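Side-chain contacts in exported protein (Bacteroides fragilis, PDB 4I17), which is of unknown function but, as an all-helical tetratricopeptide-repeat protein, probably offers a surface for binding partner proteins or peptides: residues K135-Y140 with F196-D201; L162-G167 with Q220-A225; E94-L99 with A117-K122; I67-N72 with N77-K82. One frame throughout, in Å; residues are numbered along the deposited sequence. Where two conformers were deposited one is given.

Contact 1: K135-Y140 with F196-D201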
loop_
_atom_site.group_PDB
_atom_site.type_symbol
_atom_site.label_atom_id
_atom_site.label_comp_id
_atom_site.label_asym_id
_atom_site.label_seq_id
_atom_site.Cartn_x
_atom_site.Cartn_y
_atom_site.Cartn_z
ATOM N N LYS A 135 -13.703 -7.923 4.784
ATOM C CA LYS A 135 -12.468 -7.197 5.017
ATOM C C LYS A 135 -11.530 -7.365 3.835
ATOM O O LYS A 135 -10.828 -6.402 3.503
ATOM C CB LYS A 135 -11.802 -7.592 6.340
ATOM C CG LYS A 135 -12.449 -6.889 7.534
ATOM C CD LYS A 135 -11.780 -7.215 8.850
ATOM C CE LYS A 135 -12.530 -6.647 10.036
ATOM N NZ LYS A 135 -13.820 -7.356 10.293
ATOM N N ALA A 136 -11.564 -8.529 3.141
ATOM C CA ALA A 136 -10.742 -8.681 1.932
ATOM C C ALA A 136 -11.196 -7.673 0.885
ATOM O O ALA A 136 -10.367 -7.000 0.258
ATOM C CB ALA A 136 -10.847 -10.103 1.391
ATOM N N GLU A 137 -12.513 -7.529 0.731
ATOM C CA GLU A 137 -13.105 -6.616 -0.250
ATOM C C GLU A 137 -12.750 -5.175 0.074
ATOM O O GLU A 137 -12.341 -4.445 -0.835
ATOM C CB GLU A 137 -14.631 -6.803 -0.324
ATOM C CG GLU A 137 -15.250 -5.863 -1.368
ATOM C CD GLU A 137 -16.753 -5.935 -1.515
ATOM O OE1 GLU A 137 -17.426 -6.304 -0.528
ATOM O OE2 GLU A 137 -17.258 -5.664 -2.630
ATOM N N GLU A 138 -12.866 -4.771 1.359
ATOM C CA GLU A 138 -12.510 -3.414 1.794
ATOM C C GLU A 138 -11.059 -3.073 1.416
ATOM O O GLU A 138 -10.792 -1.987 0.899
ATOM C CB GLU A 138 -12.699 -3.268 3.312
ATOM C CG GLU A 138 -13.824 -2.324 3.705
ATOM C CD GLU A 138 -13.506 -0.841 3.665
ATOM O OE1 GLU A 138 -12.528 -0.419 4.322
ATOM O OE2 GLU A 138 -14.260 -0.095 2.997
ATOM N N ASN A 139 -10.121 -4.007 1.665
ATOM C CA ASN A 139 -8.702 -3.800 1.372
ATOM C C ASN A 139 -8.437 -3.778 -0.134
ATOM O O ASN A 139 -7.760 -2.858 -0.612
ATOM C CB ASN A 139 -7.856 -4.863 2.088
ATOM C CG ASN A 139 -7.729 -4.514 3.544
ATOM O OD1 ASN A 139 -6.930 -3.663 3.921
ATOM N ND2 ASN A 139 -8.603 -5.050 4.375
ATOM N N TYR A 140 -8.975 -4.734 -0.903
ATOM C CA TYR A 140 -8.750 -4.671 -2.348
ATOM C C TYR A 140 -9.362 -3.407 -2.950
ATOM O O TYR A 140 -8.767 -2.848 -3.852
ATOM C CB TYR A 140 -9.308 -5.889 -3.071
ATOM C CG TYR A 140 -8.659 -7.211 -2.707
ATOM C CD1 TYR A 140 -7.273 -7.350 -2.697
ATOM C CD2 TYR A 140 -9.434 -8.362 -2.527
ATOM C CE1 TYR A 140 -6.669 -8.588 -2.494
ATOM C CE2 TYR A 140 -8.839 -9.604 -2.304
ATOM C CZ TYR A 140 -7.459 -9.709 -2.285
ATOM O OH TYR A 140 -6.856 -10.929 -2.106
ATOM N N PHE A 196 -21.601 -14.020 -7.814
ATOM C CA PHE A 196 -21.181 -14.162 -9.217
ATOM C C PHE A 196 -21.426 -12.890 -9.998
ATOM O O PHE A 196 -20.604 -12.518 -10.837
ATOM C CB PHE A 196 -21.885 -15.342 -9.912
ATOM C CG PHE A 196 -21.510 -16.732 -9.419
ATOM C CD1 PHE A 196 -20.183 -17.058 -9.127
ATOM C CD2 PHE A 196 -22.490 -17.706 -9.221
ATOM C CE1 PHE A 196 -19.842 -18.354 -8.696
ATOM C CE2 PHE A 196 -22.147 -18.990 -8.790
ATOM C CZ PHE A 196 -20.830 -19.308 -8.539
ATOM N N LYS A 197 -22.536 -12.203 -9.728
ATOM C CA LYS A 197 -22.796 -10.948 -10.433
ATOM C C LYS A 197 -21.774 -9.878 -10.022
ATOM O O LYS A 197 -21.300 -9.147 -10.896
ATOM C CB LYS A 197 -24.239 -10.503 -10.201
ATOM C CG LYS A 197 -25.180 -11.324 -11.091
ATOM C CD LYS A 197 -26.649 -11.024 -10.868
ATOM C CE LYS A 197 -27.506 -11.866 -11.787
ATOM N NZ LYS A 197 -28.954 -11.703 -11.479
ATOM N N LYS A 198 -21.367 -9.823 -8.735
ATOM C CA LYS A 198 -20.298 -8.860 -8.340
ATOM C C LYS A 198 -19.016 -9.206 -9.031
ATOM O O LYS A 198 -18.317 -8.313 -9.533
ATOM C CB LYS A 198 -20.058 -8.897 -6.813
ATOM C CG LYS A 198 -21.045 -8.089 -6.014
ATOM C CD LYS A 198 -20.768 -8.238 -4.514
ATOM C CE LYS A 198 -19.864 -7.148 -3.987
ATOM N NZ LYS A 198 -19.932 -7.035 -2.503
ATOM N N ALA A 199 -18.684 -10.513 -9.079
ATOM C CA ALA A 199 -17.466 -11.006 -9.747
ATOM C C ALA A 199 -17.423 -10.617 -11.239
ATOM O O ALA A 199 -16.390 -10.119 -11.706
ATOM C CB ALA A 199 -17.390 -12.512 -9.605
ATOM N N VAL A 200 -18.533 -10.821 -11.981
ATOM C CA VAL A 200 -18.592 -10.505 -13.413
ATOM C C VAL A 200 -18.307 -9.011 -13.634
ATOM O O VAL A 200 -17.600 -8.636 -14.589
ATOM C CB VAL A 200 -19.957 -10.915 -14.028
ATOM C CG1 VAL A 200 -20.106 -10.418 -15.471
ATOM C CG2 VAL A 200 -20.145 -12.417 -13.972
ATOM N N ASP A 201 -18.864 -8.172 -12.764
ATOM C CA ASP A 201 -18.706 -6.719 -12.883
ATOM C C ASP A 201 -17.281 -6.291 -12.572
ATOM O O ASP A 201 -16.727 -5.518 -13.350
ATOM C CB ASP A 201 -19.710 -5.990 -11.977
ATOM C CG ASP A 201 -21.143 -6.052 -12.496
ATOM O OD1 ASP A 201 -21.344 -6.466 -13.679
ATOM O OD2 ASP A 201 -22.058 -5.651 -11.749
#
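Glu137 OE2 is gripped by two residues of one helix, 182-209. Lys198 NZ reaches it at 3.0 Å in a salt bridge, and the hydroxyl of Tyr202 forms a hydrogen bond with it. The lysine meets OE2 on its syn side, 19° out of the carboxylate plane. A second, weak bond runs from Lys198 NZ to Glu137 OE1 at 3.3 Å, so the ammonium group straddles the carboxylate unevenly. Two partners on OE2 should limit rotation of the carboxylate and probably favour its charged form.

The backbones lie far apart here, with the CA atoms of Glu137 and Lys198 11.1 Å from each other. Long side chains span the gap. Glu137 is fully stretched, with CG anti to the backbone N (chi1 -179°). Lys198 bends at its third torsion, and the two chains cross at about a right angle. Both also touch Phe163 of helix 149-174.

Within 135-140, Asn139 ND2 donates to Lys135 O over 2.7 Å. The backbone N of Asn139 reaches the same oxygen from the opposite face of the carbonyl plane, so that carbonyl takes two bonds.

The contact lies at the surface and joins helix 133-143 to helix 182-209, with helix 149-174 between them in sequence. Such proximity of a helix to the next but one is typical of the tetratricopeptide-repeat solenoid.

Contact 2: L162-G167 with Q220-A225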
loop_
_atom_site.group_PDB
_atom_site.type_symbol
_atom_site.label_atom_id
_atom_site.label_comp_id
_atom_site.label_asym_id
_atom_site.label_seq_id
_atom_site.Cartn_x
_atom_site.Cartn_y
_atom_site.Cartn_z
ATOM N N LEU A 162 -12.060 -13.151 -5.615
ATOM C CA LEU A 162 -12.637 -13.231 -4.249
ATOM C C LEU A 162 -14.120 -13.599 -4.341
ATOM O O LEU A 162 -14.600 -14.527 -3.651
ATOM C CB LEU A 162 -12.471 -11.856 -3.565
ATOM C CG LEU A 162 -13.204 -11.656 -2.217
ATOM C CD1 LEU A 162 -12.503 -12.437 -1.099
ATOM C CD2 LEU A 162 -13.191 -10.160 -1.830
ATOM N N PHE A 163 -14.876 -12.831 -5.149
ATOM C CA PHE A 163 -16.340 -13.103 -5.263
ATOM C C PHE A 163 -16.668 -14.364 -6.063
ATOM O O PHE A 163 -17.648 -15.036 -5.733
ATOM C CB PHE A 163 -17.082 -11.861 -5.798
ATOM C CG PHE A 163 -17.195 -10.896 -4.629
ATOM C CD1 PHE A 163 -18.069 -11.156 -3.571
ATOM C CD2 PHE A 163 -16.338 -9.805 -4.519
ATOM C CE1 PHE A 163 -18.100 -10.332 -2.442
ATOM C CE2 PHE A 163 -16.408 -8.946 -3.405
ATOM C CZ PHE A 163 -17.283 -9.226 -2.373
ATOM N N TYR A 164 -15.848 -14.732 -7.053
ATOM C CA TYR A 164 -16.047 -15.979 -7.815
ATOM C C TYR A 164 -15.864 -17.195 -6.869
ATOM O O TYR A 164 -16.689 -18.125 -6.872
ATOM C CB TYR A 164 -15.073 -16.031 -9.007
ATOM C CG TYR A 164 -15.094 -17.296 -9.844
ATOM C CD1 TYR A 164 -16.280 -17.996 -10.065
ATOM C CD2 TYR A 164 -13.947 -17.738 -10.499
ATOM C CE1 TYR A 164 -16.301 -19.159 -10.836
ATOM C CE2 TYR A 164 -13.963 -18.881 -11.297
ATOM C CZ TYR A 164 -15.144 -19.586 -11.465
ATOM O OH TYR A 164 -15.167 -20.717 -12.252
ATOM N N ASN A 165 -14.848 -17.141 -6.005
ATOM C CA ASN A 165 -14.584 -18.239 -5.030
ATOM C C ASN A 165 -15.684 -18.291 -3.981
ATOM O O ASN A 165 -16.116 -19.372 -3.576
ATOM C CB ASN A 165 -13.223 -18.073 -4.364
ATOM C CG ASN A 165 -12.089 -18.425 -5.284
ATOM O OD1 ASN A 165 -12.290 -18.942 -6.390
ATOM N ND2 ASN A 165 -10.864 -18.198 -4.822
ATOM N N ASN A 166 -16.156 -17.122 -3.569
ATOM C CA ASN A 166 -17.232 -17.053 -2.600
ATOM C C ASN A 166 -18.544 -17.651 -3.197
ATOM O O ASN A 166 -19.159 -18.509 -2.554
ATOM C CB ASN A 166 -17.425 -15.632 -2.159
ATOM C CG ASN A 166 -18.468 -15.484 -1.101
ATOM O OD1 ASN A 166 -18.474 -16.186 -0.079
ATOM N ND2 ASN A 166 -19.362 -14.570 -1.340
ATOM N N GLY A 167 -18.915 -17.251 -4.416
ATOM C CA GLY A 167 -20.094 -17.806 -5.074
ATOM C C GLY A 167 -19.974 -19.319 -5.253
ATOM O O GLY A 167 -20.931 -20.034 -4.972
ATOM N N GLN A 220 -13.649 -14.182 -16.473
ATOM C CA GLN A 220 -14.977 -13.560 -16.528
ATOM C C GLN A 220 -15.955 -14.493 -17.263
ATOM O O GLN A 220 -17.118 -14.634 -16.845
ATOM C CB GLN A 220 -14.926 -12.193 -17.181
ATOM C CG GLN A 220 -16.216 -11.413 -16.934
ATOM C CD GLN A 220 -16.449 -10.313 -17.926
ATOM O OE1 GLN A 220 -15.983 -10.349 -19.060
ATOM N NE2 GLN A 220 -17.190 -9.293 -17.511
ATOM N N ASP A 221 -15.476 -15.164 -18.328
ATOM C CA ASP A 221 -16.309 -16.126 -19.066
ATOM C C ASP A 221 -16.726 -17.277 -18.166
ATOM O O ASP A 221 -17.874 -17.718 -18.239
ATOM C CB ASP A 221 -15.551 -16.681 -20.286
ATOM C CG ASP A 221 -15.246 -15.687 -21.393
ATOM O OD1 ASP A 221 -15.925 -14.641 -21.460
ATOM O OD2 ASP A 221 -14.353 -15.977 -22.219
ATOM N N GLN A 222 -15.805 -17.762 -17.290
ATOM C CA GLN A 222 -16.130 -18.852 -16.358
ATOM C C GLN A 222 -17.216 -18.388 -15.385
ATOM O O GLN A 222 -18.125 -19.154 -15.105
ATOM C CB GLN A 222 -14.890 -19.337 -15.567
ATOM C CG GLN A 222 -13.641 -19.752 -16.371
ATOM C CD GLN A 222 -13.905 -20.412 -17.701
ATOM O OE1 GLN A 222 -14.533 -21.462 -17.763
ATOM N NE2 GLN A 222 -13.402 -19.812 -18.795
ATOM N N VAL A 223 -17.118 -17.147 -14.877
ATOM C CA VAL A 223 -18.139 -16.631 -13.950
ATOM C C VAL A 223 -19.485 -16.508 -14.685
ATOM O O VAL A 223 -20.504 -16.972 -14.162
ATOM C CB VAL A 223 -17.767 -15.319 -13.220
ATOM C CG1 VAL A 223 -18.765 -15.064 -12.078
ATOM C CG2 VAL A 223 -16.354 -15.379 -12.654
ATOM N N LYS A 224 -19.492 -15.947 -15.903
ATOM C CA LYS A 224 -20.735 -15.816 -16.688
ATOM C C LYS A 224 -21.422 -17.159 -16.879
ATOM O O LYS A 224 -22.646 -17.208 -16.858
ATOM C CB LYS A 224 -20.503 -15.162 -18.051
ATOM C CG LYS A 224 -20.183 -13.681 -17.953
ATOM C CD LYS A 224 -20.089 -13.052 -19.338
ATOM C CE LYS A 224 -19.645 -11.612 -19.247
ATOM N NZ LYS A 224 -19.428 -11.015 -20.591
ATOM N N ALA A 225 -20.651 -18.254 -17.008
ATOM C CA ALA A 225 -21.221 -19.607 -17.171
ATOM C C ALA A 225 -21.983 -20.084 -15.906
ATOM O O ALA A 225 -22.781 -21.024 -15.981
ATOM C CB ALA A 225 -20.120 -20.598 -17.494
#
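Tyr164 meets Val223 from its CB onward. It is modelled in two conformers, and the account holds for one of them. Its CB lies 3.9 Å from Val223 CG2. The same methyl comes closest at the root of the ring, 3.6 Å from Tyr164 CG, and then at Tyr164 CD1, 3.7 Å away. It sits over one ring face, offset toward the rim. This is a CH-pi contact: Val223 CG2 is 3.9 Å from the ring centroid of Tyr164 and 22° off the normal.

Farther out the partner changes. Tyr164 CZ and OH run up to Gln222 CB, which lies 3.6 Å from OH at an oblique angle to the ring. The Gln222 chain bends at chi2 and its amide turns from the ring; its NE2 bonds to Gln218 O one turn earlier.

The CG of Tyr164 stands anti to the backbone N (chi1 176°), which carries the ring across to helix 214-224.

Helix 182-209 touches both partners. Its Phe196 meets Tyr164 and Val223, and its Val200 and Leu203 also pack on Val223. On helix 149-174 the preceding residue, Phe163, meets Ile133 and Glu137 of helix 133-143 as well as Lys198 of helix 182-209. The short C-terminal helix 214-224 thus packs on two preceding long helices.

Contact 3: E94-L99 with A117-K122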
loop_
_atom_site.group_PDB
_atom_site.type_symbol
_atom_site.label_atom_id
_atom_site.label_comp_id
_atom_site.label_asym_id
_atom_site.label_seq_id
_atom_site.Cartn_x
_atom_site.Cartn_y
_atom_site.Cartn_z
ATOM N N GLU A 94 0.632 3.425 10.935
ATOM C CA GLU A 94 1.300 4.682 10.576
ATOM C C GLU A 94 2.004 4.543 9.239
ATOM O O GLU A 94 2.097 5.519 8.498
ATOM C CB GLU A 94 2.251 5.119 11.671
ATOM C CG GLU A 94 2.688 6.557 11.516
ATOM C CD GLU A 94 1.666 7.663 11.529
ATOM O OE1 GLU A 94 1.374 8.181 12.629
ATOM O OE2 GLU A 94 1.252 8.094 10.431
ATOM N N TYR A 95 2.453 3.324 8.905
ATOM C CA TYR A 95 3.067 3.076 7.592
ATOM C C TYR A 95 2.076 3.421 6.477
ATOM O O TYR A 95 2.378 4.263 5.629
ATOM C CB TYR A 95 3.489 1.605 7.492
ATOM C CG TYR A 95 3.974 1.228 6.111
ATOM C CD1 TYR A 95 5.202 1.672 5.639
ATOM C CD2 TYR A 95 3.250 0.344 5.313
ATOM C CE1 TYR A 95 5.671 1.302 4.380
ATOM C CE2 TYR A 95 3.718 -0.042 4.059
ATOM C CZ TYR A 95 4.947 0.412 3.618
ATOM O OH TYR A 95 5.421 0.055 2.382
ATOM N N ILE A 96 0.862 2.843 6.520
ATOM C CA ILE A 96 -0.123 3.103 5.462
ATOM C C ILE A 96 -0.742 4.506 5.576
ATOM O O ILE A 96 -1.074 5.099 4.543
ATOM C CB ILE A 96 -1.197 1.979 5.346
ATOM C CG1 ILE A 96 -2.005 2.098 4.036
ATOM C CG2 ILE A 96 -2.135 1.909 6.579
ATOM C CD1 ILE A 96 -1.111 2.111 2.733
ATOM N N ALA A 97 -0.869 5.063 6.791
ATOM C CA ALA A 97 -1.374 6.444 6.945
ATOM C C ALA A 97 -0.425 7.446 6.269
ATOM O O ALA A 97 -0.879 8.364 5.590
ATOM C CB ALA A 97 -1.536 6.793 8.417
ATOM N N THR A 98 0.890 7.228 6.395
ATOM C CA THR A 98 1.914 8.083 5.774
ATOM C C THR A 98 1.874 7.925 4.281
ATOM O O THR A 98 1.891 8.931 3.569
ATOM C CB THR A 98 3.322 7.784 6.328
ATOM O OG1 THR A 98 3.277 7.907 7.744
ATOM C CG2 THR A 98 4.360 8.774 5.807
ATOM N N LEU A 99 1.809 6.679 3.784
ATOM C CA LEU A 99 1.708 6.509 2.330
ATOM C C LEU A 99 0.447 7.177 1.786
ATOM O O LEU A 99 0.487 7.704 0.677
ATOM C CB LEU A 99 1.722 5.026 1.937
ATOM C CG LEU A 99 3.061 4.289 2.165
ATOM C CD1 LEU A 99 2.881 2.799 1.894
ATOM C CD2 LEU A 99 4.160 4.836 1.234
ATOM N N ALA A 117 -0.457 0.369 -3.028
ATOM C CA ALA A 117 -1.222 -0.723 -3.599
ATOM C C ALA A 117 -0.712 -2.065 -3.073
ATOM O O ALA A 117 -1.538 -2.920 -2.793
ATOM C CB ALA A 117 -1.143 -0.673 -5.111
ATOM N N ILE A 118 0.619 -2.263 -2.922
ATOM C CA ILE A 118 1.125 -3.567 -2.437
ATOM C C ILE A 118 0.603 -3.812 -1.016
ATOM O O ILE A 118 0.206 -4.935 -0.685
ATOM C CB ILE A 118 2.678 -3.636 -2.546
ATOM C CG1 ILE A 118 3.042 -3.854 -4.032
ATOM C CG2 ILE A 118 3.290 -4.765 -1.658
ATOM C CD1 ILE A 118 4.418 -3.427 -4.398
ATOM N N TYR A 119 0.581 -2.767 -0.199
ATOM C CA TYR A 119 0.117 -2.904 1.186
ATOM C C TYR A 119 -1.322 -3.458 1.234
ATOM O O TYR A 119 -1.619 -4.418 1.968
ATOM C CB TYR A 119 0.174 -1.544 1.893
ATOM C CG TYR A 119 -0.403 -1.618 3.284
ATOM C CD1 TYR A 119 0.380 -2.024 4.361
ATOM C CD2 TYR A 119 -1.748 -1.342 3.519
ATOM C CE1 TYR A 119 -0.164 -2.148 5.644
ATOM C CE2 TYR A 119 -2.301 -1.464 4.792
ATOM C CZ TYR A 119 -1.494 -1.839 5.857
ATOM O OH TYR A 119 -2.012 -1.929 7.120
ATOM N N TYR A 120 -2.224 -2.801 0.484
ATOM C CA TYR A 120 -3.618 -3.181 0.468
ATOM C C TYR A 120 -3.855 -4.512 -0.254
ATOM O O TYR A 120 -4.760 -5.244 0.163
ATOM C CB TYR A 120 -4.481 -2.061 -0.125
ATOM C CG TYR A 120 -4.753 -0.994 0.920
ATOM C CD1 TYR A 120 -5.418 -1.307 2.107
ATOM C CD2 TYR A 120 -4.319 0.321 0.735
ATOM C CE1 TYR A 120 -5.690 -0.330 3.066
ATOM C CE2 TYR A 120 -4.590 1.307 1.683
ATOM C CZ TYR A 120 -5.261 0.972 2.855
ATOM O OH TYR A 120 -5.526 1.924 3.811
ATOM N N LEU A 121 -3.071 -4.839 -1.303
ATOM C CA LEU A 121 -3.254 -6.157 -1.952
ATOM C C LEU A 121 -2.829 -7.292 -0.987
ATOM O O LEU A 121 -3.489 -8.323 -0.920
ATOM C CB LEU A 121 -2.446 -6.235 -3.239
ATOM C CG LEU A 121 -2.907 -5.299 -4.380
ATOM C CD1 LEU A 121 -1.848 -5.210 -5.469
ATOM C CD2 LEU A 121 -4.250 -5.702 -4.922
ATOM N N LYS A 122 -1.753 -7.070 -0.225
ATOM C CA LYS A 122 -1.259 -8.045 0.766
ATOM C C LYS A 122 -2.256 -8.197 1.910
ATOM O O LYS A 122 -2.503 -9.320 2.325
ATOM C CB LYS A 122 0.113 -7.624 1.304
#
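Ile96 packs tightly against two tyrosines, Tyr119 and Tyr120. Its CB stands over one face of the Tyr119 ring, 3.8 Å from the centroid and 17° off the normal, in a CH-pi contact. Ile96 CG1 lies 3.5 Å from Tyr119 CD2. It is equally close to Tyr120 OH, at 3.5 Å, and approaches that ring obliquely. Ile96 CG1 is anti to the backbone N (chi1 -166°), which points the branch at both rings. The tyrosines also support each other, for Tyr119 CD2 sits over the centre of the Tyr120 ring.

The Tyr95 side is looser. Its ring and that of Tyr119 are oblique, with planes at 56° and centroids 6.0 Å apart. They touch mainly where Tyr119 CD1 comes to the edge of Tyr95, 3.8 Å from its CD2. Leu99 CD1 covers one face of Tyr95. Tyr95 and Ile96 are buried, whereas Tyr119 and Tyr120 keep some exposure to solvent. No hydrogen bond crosses the contact.

The segment axes approach to 10.9 Å. Helix 92-105 is backed by helix 75-88, whose Ser83 meets Tyr95 and Leu99. Helix 110-129 in turn leans on helix 133-143, where His142 stacks on Tyr120, and on Trp151 of helix 149-174.

Contact 4: I67-N72 with N77-K82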
loop_
_atom_site.group_PDB
_atom_site.type_symbol
_atom_site.label_atom_id
_atom_site.label_comp_id
_atom_site.label_asym_id
_atom_site.label_seq_id
_atom_site.Cartn_x
_atom_site.Cartn_y
_atom_site.Cartn_z
ATOM N N ILE A 67 10.562 17.269 8.454
ATOM C CA ILE A 67 11.151 18.595 8.190
ATOM C C ILE A 67 11.180 18.780 6.691
ATOM O O ILE A 67 10.716 19.803 6.189
ATOM C CB ILE A 67 12.551 18.800 8.839
ATOM C CG1 ILE A 67 12.462 18.757 10.393
ATOM C CG2 ILE A 67 13.195 20.131 8.368
ATOM C CD1 ILE A 67 13.844 18.729 11.122
ATOM N N ALA A 68 11.684 17.781 5.961
ATOM C CA ALA A 68 11.716 17.842 4.496
ATOM C C ALA A 68 10.302 17.978 3.942
ATOM O O ALA A 68 10.071 18.797 3.048
ATOM C CB ALA A 68 12.398 16.597 3.927
ATOM N N ILE A 69 9.321 17.217 4.507
ATOM C CA ILE A 69 7.939 17.284 4.040
ATOM C C ILE A 69 7.380 18.688 4.247
ATOM O O ILE A 69 6.776 19.228 3.327
ATOM C CB ILE A 69 7.059 16.208 4.711
ATOM C CG1 ILE A 69 7.538 14.806 4.293
ATOM C CG2 ILE A 69 5.546 16.414 4.361
ATOM C CD1 ILE A 69 6.890 13.616 5.098
ATOM N N LYS A 70 7.593 19.271 5.437
ATOM C CA LYS A 70 7.041 20.592 5.731
ATOM C C LYS A 70 7.702 21.682 4.866
ATOM O O LYS A 70 7.055 22.692 4.591
ATOM C CB LYS A 70 7.154 20.905 7.221
ATOM C CG LYS A 70 6.093 20.197 8.044
ATOM C CD LYS A 70 6.308 20.418 9.530
ATOM C CE LYS A 70 5.360 19.603 10.371
ATOM N NZ LYS A 70 5.696 19.698 11.815
ATOM N N LYS A 71 8.935 21.451 4.373
ATOM C CA LYS A 71 9.592 22.426 3.490
ATOM C C LYS A 71 9.316 22.097 2.003
ATOM O O LYS A 71 9.898 22.739 1.122
ATOM C CB LYS A 71 11.107 22.489 3.756
ATOM C CG LYS A 71 11.525 22.858 5.185
ATOM C CD LYS A 71 11.115 24.269 5.636
ATOM C CE LYS A 71 11.959 24.767 6.793
ATOM N NZ LYS A 71 11.765 23.975 8.044
ATOM N N ASN A 72 8.433 21.105 1.718
ATOM C CA ASN A 72 8.039 20.695 0.347
ATOM C C ASN A 72 9.243 20.247 -0.446
ATOM O O ASN A 72 9.344 20.546 -1.635
ATOM C CB ASN A 72 7.368 21.880 -0.410
ATOM C CG ASN A 72 6.312 22.612 0.355
ATOM O OD1 ASN A 72 6.459 23.792 0.706
ATOM N ND2 ASN A 72 5.251 21.924 0.652
ATOM N N ASN A 77 10.209 11.041 -2.001
ATOM C CA ASN A 77 11.248 10.352 -1.238
ATOM C C ASN A 77 11.101 10.575 0.264
ATOM O O ASN A 77 11.371 9.649 1.032
ATOM C CB ASN A 77 12.622 10.806 -1.705
ATOM C CG ASN A 77 12.972 10.188 -3.035
ATOM O OD1 ASN A 77 12.623 9.043 -3.322
ATOM N ND2 ASN A 77 13.593 10.958 -3.900
ATOM N N ALA A 78 10.691 11.792 0.690
ATOM C CA ALA A 78 10.518 12.108 2.121
ATOM C C ALA A 78 9.333 11.320 2.708
ATOM O O ALA A 78 9.448 10.795 3.811
ATOM C CB ALA A 78 10.311 13.606 2.318
ATOM N N TYR A 79 8.207 11.201 1.970
ATOM C CA TYR A 79 7.080 10.375 2.459
ATOM C C TYR A 79 7.458 8.897 2.503
ATOM O O TYR A 79 7.058 8.217 3.436
ATOM C CB TYR A 79 5.833 10.528 1.580
ATOM C CG TYR A 79 5.019 11.749 1.940
ATOM C CD1 TYR A 79 4.258 11.788 3.110
ATOM C CD2 TYR A 79 5.027 12.876 1.130
ATOM C CE1 TYR A 79 3.514 12.918 3.451
ATOM C CE2 TYR A 79 4.264 14.003 1.446
ATOM C CZ TYR A 79 3.514 14.018 2.610
ATOM O OH TYR A 79 2.769 15.123 2.922
ATOM N N ILE A 80 8.210 8.399 1.498
ATOM C CA ILE A 80 8.627 6.990 1.440
ATOM C C ILE A 80 9.547 6.711 2.613
ATOM O O ILE A 80 9.381 5.700 3.296
ATOM C CB ILE A 80 9.271 6.629 0.078
ATOM C CG1 ILE A 80 8.216 6.631 -1.037
ATOM C CG2 ILE A 80 10.036 5.272 0.134
ATOM C CD1 ILE A 80 8.820 6.764 -2.452
ATOM N N GLY A 81 10.467 7.646 2.870
ATOM C CA GLY A 81 11.388 7.543 3.994
ATOM C C GLY A 81 10.673 7.497 5.330
ATOM O O GLY A 81 11.011 6.682 6.181
ATOM N N LYS A 82 9.706 8.389 5.530
ATOM C CA LYS A 82 8.934 8.434 6.764
ATOM C C LYS A 82 8.147 7.132 6.926
ATOM O O LYS A 82 8.153 6.559 8.019
ATOM C CB LYS A 82 7.986 9.638 6.767
ATOM C CG LYS A 82 7.359 9.856 8.127
ATOM C CD LYS A 82 6.527 11.118 8.139
ATOM C CE LYS A 82 5.818 11.258 9.452
ATOM N NZ LYS A 82 4.779 12.312 9.374
#
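Ile69 and Tyr79 make the aromatic part of this contact. Ile69 CD1 lies over one face of the tyrosine ring, 3.9 Å from its centroid and 18° off the normal, in a CH-pi contact. The other branch, CG2, runs to the phenol end and comes within 3.4 Å of Tyr79 OH. The two side chains cross at about a right angle. With CG1 of Ile69 beside the backbone N (chi1 -65°) and CG2 anti to it, both branches reach the ring.

The aliphatic part centres on two alanines. Ala78 CB fits against Ile69 CG1 at 3.6 Å. It also faces Ala68 CB at 4.0 Å. The short side chains of Ala68 and Ala78 let the backbones come close, with the CA atoms of Ile69 and Ala78 6.1 Å apart. Lys82 CD adds a contact with Ile69 CD1 at 4.0 Å.

Polar bonds lie at the margins, and none joins the two segments. The extended Lys82 carries its NZ to a salt bridge with Asp66, one residue before 67-72. Helix 58-70 ends in a Schellman motif: Asn72, with positive phi, is the C-prime residue. Its N bonds to Ile69 O, and Tyr73 N bonds to Ala68 O.

The chain turns sharply there and enters helix 75-88. Antiparallel helices joined by a short turn, with small residues such as alanine where they pack closely, are typical of tetratricopeptide repeats.

How the contacts relate
The contacts follow the helical solenoid from contact 4, through contact 3, to contacts 1 and 2. Contacts 4 and 3 have centres about 17 Å apart and touch where Thr98 CG2 packs 3.8 Å from Lys82 CB. Contact 3 meets contact 1 through Asn139 OD1, 3.3 Å from Tyr120 CD1. Contacts 1 and 2 interlock: their segments alternate along the chain and their centres are about 10 Å apart. A probable hydrogen bond joins them, from Gln220 NE2 to Val200 O at 3.0 Å. Contacts 2 and 4 lie on opposite sides of the chain's centre, their centres about 43 Å apart. With the function unknown, no contact can be tied to a site.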